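Long-range contact in endo-beta-1,2-glucanase (Talaromyces funiculosus, PDB 6IMV), which hydrolyses internal beta-1,2-glucosidic bonds of beta-1,2-glucans, as an endo-acting fungal glycoside hydrolase of a newly recognised family: residues Arg277-Tyr285 with Pro292-Trp300. Residues are numbered along the deposited sequence; the frame is centred on the assembly and turned at random.
With NAG (2-acetamido-2-deoxy-beta-D-glucopyranose), chain H; GLC (alpha-D-glucopyranose), chain D.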
loop_
_atom_site.group_PDB
_atom_site.type_symbol
_atom_site.label_atom_id
_atom_site.label_comp_id
_atom_site.label_asym_id
_atom_site.label_seq_id
_atom_site.Cartn_x
_atom_site.Cartn_y
_atom_site.Cartn_z
ATOM N N ARG A 277 10.943 2.977 20.200
ATOM C CA ARG A 277 11.050 4.433 20.442
ATOM C C ARG A 277 12.258 5.046 19.732
ATOM O O ARG A 277 12.144 6.131 19.165
ATOM C CB ARG A 277 11.097 4.724 21.947
ATOM C CG ARG A 277 10.520 6.080 22.345
ATOM C CD ARG A 277 10.061 6.137 23.798
ATOM N NE ARG A 277 8.810 5.405 23.995
ATOM C CZ ARG A 277 8.505 4.684 25.070
ATOM N NH1 ARG A 277 9.422 4.451 25.992
ATOM N NH2 ARG A 277 7.284 4.197 25.209
ATOM N N PRO A 278 13.459 4.422 19.753
ATOM C CA PRO A 278 14.623 5.016 19.096
ATOM C C PRO A 278 14.500 5.166 17.567
ATOM O O PRO A 278 15.308 5.865 16.969
ATOM C CB PRO A 278 15.772 4.044 19.438
ATOM C CG PRO A 278 15.284 3.289 20.667
ATOM C CD PRO A 278 13.788 3.167 20.459
ATOM N N GLN A 279 13.520 4.500 16.943
ATOM C CA GLN A 279 13.346 4.567 15.482
ATOM C C GLN A 279 12.350 5.677 15.105
ATOM O O GLN A 279 12.155 5.941 13.914
ATOM C CB GLN A 279 12.913 3.208 14.934
ATOM C CG GLN A 279 14.039 2.182 14.860
ATOM C CD GLN A 279 14.554 1.741 16.208
ATOM O OE1 GLN A 279 15.718 1.936 16.533
ATOM N NE2 GLN A 279 13.689 1.155 17.017
ATOM N N LEU A 280 11.710 6.295 16.109
ATOM C CA LEU A 280 10.811 7.440 15.915
ATOM C C LEU A 280 11.598 8.727 16.178
ATOM O O LEU A 280 11.901 9.036 17.323
ATOM C CB LEU A 280 9.611 7.310 16.861
ATOM C CG LEU A 280 8.500 8.348 16.682
ATOM C CD1 LEU A 280 7.892 8.250 15.291
ATOM C CD2 LEU A 280 7.430 8.200 17.753
ATOM N N VAL A 281 11.926 9.455 15.104
ATOM C CA VAL A 281 12.935 10.508 15.146
ATOM C C VAL A 281 12.429 11.743 14.386
ATOM O O VAL A 281 11.868 11.644 13.288
ATOM C CB VAL A 281 14.279 10.005 14.575
ATOM C CG1 VAL A 281 15.341 11.104 14.524
ATOM C CG2 VAL A 281 14.810 8.809 15.351
ATOM N N SER A 282 12.669 12.913 14.978
ATOM C CA SER A 282 12.383 14.209 14.366
ATOM C C SER A 282 13.621 14.688 13.608
ATOM O O SER A 282 14.707 14.689 14.158
ATOM C CB SER A 282 11.988 15.206 15.415
ATOM O OG SER A 282 11.557 16.416 14.832
ATOM N N VAL A 283 13.447 15.085 12.347
ATOM C CA VAL A 283 14.508 15.736 11.593
ATOM C C VAL A 283 13.885 16.854 10.760
ATOM O O VAL A 283 12.688 16.828 10.449
ATOM C CB VAL A 283 15.295 14.762 10.692
ATOM C CG1 VAL A 283 16.090 13.767 11.508
ATOM C CG2 VAL A 283 14.399 14.041 9.688
ATOM N N ASP A 284 14.727 17.816 10.381
ATOM C CA ASP A 284 14.293 18.941 9.590
ATOM C C ASP A 284 14.806 18.769 8.156
ATOM O O ASP A 284 16.021 18.625 7.924
ATOM C CB ASP A 284 14.761 20.257 10.213
ATOM C CG ASP A 284 14.009 20.676 11.463
ATOM O OD1 ASP A 284 12.976 20.033 11.819
ATOM O OD2 ASP A 284 14.466 21.650 12.081
ATOM N N TYR A 285 13.874 18.777 7.200
ATOM C CA TYR A 285 14.212 18.915 5.792
ATOM C C TYR A 285 14.586 20.375 5.512
ATOM O O TYR A 285 13.836 21.284 5.850
ATOM C CB TYR A 285 13.043 18.545 4.880
ATOM C CG TYR A 285 13.368 18.720 3.419
ATOM C CD1 TYR A 285 13.911 17.689 2.672
ATOM C CD2 TYR A 285 13.191 19.943 2.793
ATOM C CE1 TYR A 285 14.232 17.857 1.334
ATOM C CE2 TYR A 285 13.533 20.136 1.465
ATOM C CZ TYR A 285 14.049 19.091 0.732
ATOM O OH TYR A 285 14.358 19.294 -0.583
ATOM N N PRO A 292 13.382 25.352 7.025
ATOM C CA PRO A 292 13.261 23.975 7.501
ATOM C C PRO A 292 11.812 23.483 7.632
ATOM O O PRO A 292 10.934 24.261 7.971
ATOM C CB PRO A 292 13.947 24.023 8.872
ATOM C CG PRO A 292 13.750 25.451 9.332
ATOM C CD PRO A 292 13.853 26.274 8.070
ATOM N N ILE A 293 11.601 22.193 7.344
ATOM C CA ILE A 293 10.336 21.507 7.581
ATOM C C ILE A 293 10.612 20.280 8.463
ATOM O O ILE A 293 11.328 19.369 8.052
ATOM C CB ILE A 293 9.644 21.091 6.267
ATOM C CG1 ILE A 293 9.424 22.260 5.309
ATOM C CG2 ILE A 293 8.326 20.388 6.577
ATOM C CD1 ILE A 293 9.233 21.841 3.869
ATOM N N THR A 294 10.011 20.251 9.653
ATOM C CA THR A 294 10.152 19.129 10.574
ATOM C C THR A 294 9.294 17.959 10.089
ATOM O O THR A 294 8.078 18.109 9.864
ATOM C CB THR A 294 9.748 19.503 12.006
ATOM O OG1 THR A 294 10.518 20.636 12.398
ATOM C CG2 THR A 294 9.956 18.363 12.979
ATOM N N VAL A 295 9.940 16.797 9.948
ATOM C CA VAL A 295 9.281 15.585 9.516
ATOM C C VAL A 295 9.698 14.428 10.423
ATOM O O VAL A 295 10.717 14.485 11.119
ATOM C CB VAL A 295 9.610 15.263 8.046
ATOM C CG1 VAL A 295 9.141 16.368 7.124
ATOM C CG2 VAL A 295 11.093 14.979 7.838
ATOM N N GLN A 296 8.904 13.360 10.358
ATOM C CA GLN A 296 9.313 12.044 10.812
ATOM C C GLN A 296 10.401 11.510 9.875
ATOM O O GLN A 296 10.180 11.376 8.662
ATOM C CB GLN A 296 8.123 11.088 10.792
ATOM C CG GLN A 296 8.495 9.671 11.209
ATOM C CD GLN A 296 7.295 8.768 11.138
ATOM O OE1 GLN A 296 6.595 8.577 12.127
ATOM N NE2 GLN A 296 7.044 8.230 9.957
ATOM N N LYS A 297 11.562 11.181 10.446
ATOM C CA LYS A 297 12.651 10.607 9.686
ATOM C C LYS A 297 12.188 9.284 9.063
ATOM O O LYS A 297 11.565 8.468 9.728
ATOM C CB LYS A 297 13.869 10.408 10.586
ATOM C CG LYS A 297 15.158 10.084 9.848
ATOM C CD LYS A 297 16.324 9.930 10.794
ATOM C CE LYS A 297 17.617 9.666 10.060
ATOM N NZ LYS A 297 18.746 9.565 11.009
ATOM N N GLY A 298 12.457 9.121 7.764
ATOM C CA GLY A 298 12.043 7.955 7.005
ATOM C C GLY A 298 13.106 6.866 6.996
ATOM O O GLY A 298 14.213 7.038 7.504
ATOM N N TYR A 299 12.760 5.716 6.414
ATOM C CA TYR A 299 13.753 4.699 6.150
ATOM C C TYR A 299 14.555 5.154 4.923
ATOM O O TYR A 299 15.763 5.445 5.031
ATOM C CB TYR A 299 13.113 3.313 6.034
ATOM C CG TYR A 299 14.114 2.190 6.121
ATOM C CD1 TYR A 299 14.810 1.946 7.295
ATOM C CD2 TYR A 299 14.403 1.403 5.020
ATOM C CE1 TYR A 299 15.751 0.931 7.381
ATOM C CE2 TYR A 299 15.330 0.375 5.091
ATOM C CZ TYR A 299 16.011 0.144 6.272
ATOM O OH TYR A 299 16.927 -0.860 6.327
ATOM N N TRP A 300 13.868 5.263 3.780
ATOM C CA TRP A 300 14.355 6.005 2.604
ATOM C C TRP A 300 13.599 7.328 2.441
ATOM O O TRP A 300 14.028 8.168 1.668
ATOM C CB TRP A 300 14.203 5.176 1.326
ATOM C CG TRP A 300 14.933 3.875 1.368
ATOM C CD1 TRP A 300 16.280 3.688 1.310
ATOM C CD2 TRP A 300 14.342 2.567 1.472
ATOM N NE1 TRP A 300 16.568 2.353 1.404
ATOM C CE2 TRP A 300 15.403 1.639 1.476
ATOM C CE3 TRP A 300 13.026 2.092 1.563
ATOM C CZ2 TRP A 300 15.191 0.267 1.560
ATOM C CZ3 TRP A 300 12.815 0.736 1.651
ATOM C CH2 TRP A 300 13.885 -0.161 1.660
HETATM C C1 NAG H . 19.300 4.211 11.363
HETATM C C2 NAG H . 20.296 5.135 12.061
HETATM C C3 NAG H . 21.042 4.316 13.104
HETATM C C4 NAG H . 20.030 3.778 14.111
HETATM C C5 NAG H . 19.116 2.798 13.362
HETATM C C6 NAG H . 18.058 2.153 14.251
HETATM C C7 NAG H . 21.199 6.967 10.686
HETATM C C8 NAG H . 22.228 7.348 9.677
HETATM N N2 NAG H . 21.241 5.712 11.123
HETATM O O3 NAG H . 21.983 5.153 13.754
HETATM O O4 NAG H . 20.697 3.211 15.246
HETATM O O5 NAG H . 18.460 3.538 12.323
HETATM O O6 NAG H . 17.406 3.158 15.043
HETATM O O7 NAG H . 20.366 7.765 11.056
HETATM C C1 GLC D . 11.819 -3.408 4.797
HETATM C C2 GLC D . 10.391 -3.509 4.308
HETATM C C3 GLC D . 9.882 -2.155 3.847
HETATM C C4 GLC D . 9.974 -1.163 4.992
HETATM C C5 GLC D . 11.423 -1.099 5.478
HETATM C C6 GLC D . 11.554 -0.229 6.725
HETATM O O1 GLC D . 12.617 -3.097 3.635
HETATM O O2 GLC D . 10.374 -4.412 3.193
HETATM O O3 GLC D . 8.528 -2.227 3.402
HETATM O O4 GLC D . 9.482 0.115 4.568
HETATM O O5 GLC D . 11.906 -2.408 5.803
HETATM O O6 GLC D . 10.786 -0.768 7.805
HETATM O O HOH W 1 11.213 8.131 12.513
#
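V283 packs against K297, the residue that follows the second strand of an antiparallel beta hairpin, strands 282-287 and 290-296, a compact example of how a ladder of backbone bonds sets the partners of the side chains. V283 and V295 form a hydrogen-bonded pair whose two bonds are nearly straight, V295 N reaching V283 O at 2.8 Å; their CG2 methyls touch on the face they share with Y285 and I293. Just past the last bridge, K297 N continues the ladder to V281 O. The aliphatic part of K297 then runs out over both methyls of V283, CB lying 3.8 Å from V283 CG2 and CD reaching V283 CG1. With CG anti to the backbone N (chi1 -168°) and the chain extended from there, NZ is carried to O7 of a protein-attached N-acetylglucosamine, at a separation too short to be trusted in detail; the sugar O6 donates to Q279 OE1. Y285 and I293 exchange two backbone bonds, Y285 N to I293 O at 2.7 Å and I293 N to Y285 O. The end of the Y285 side chain leads away from the partner strand, and its OH bonds N334 ND2 of helix 318-337. On the other face, T294 OG1 donates to D284 OD1 at 2.6 Å, meeting it on the syn side but 34° out of the carboxylate plane, while OD2 forms a salt bridge with K480. Replacing D284 with an alanine would probably leave K480 without this counter-charge and the T294 hydroxyl without its acceptor. Beyond the strand ends, one water joins the flanking loops, donating to Q279 O and K297 O and accepting from V281 N at 3.0 Å.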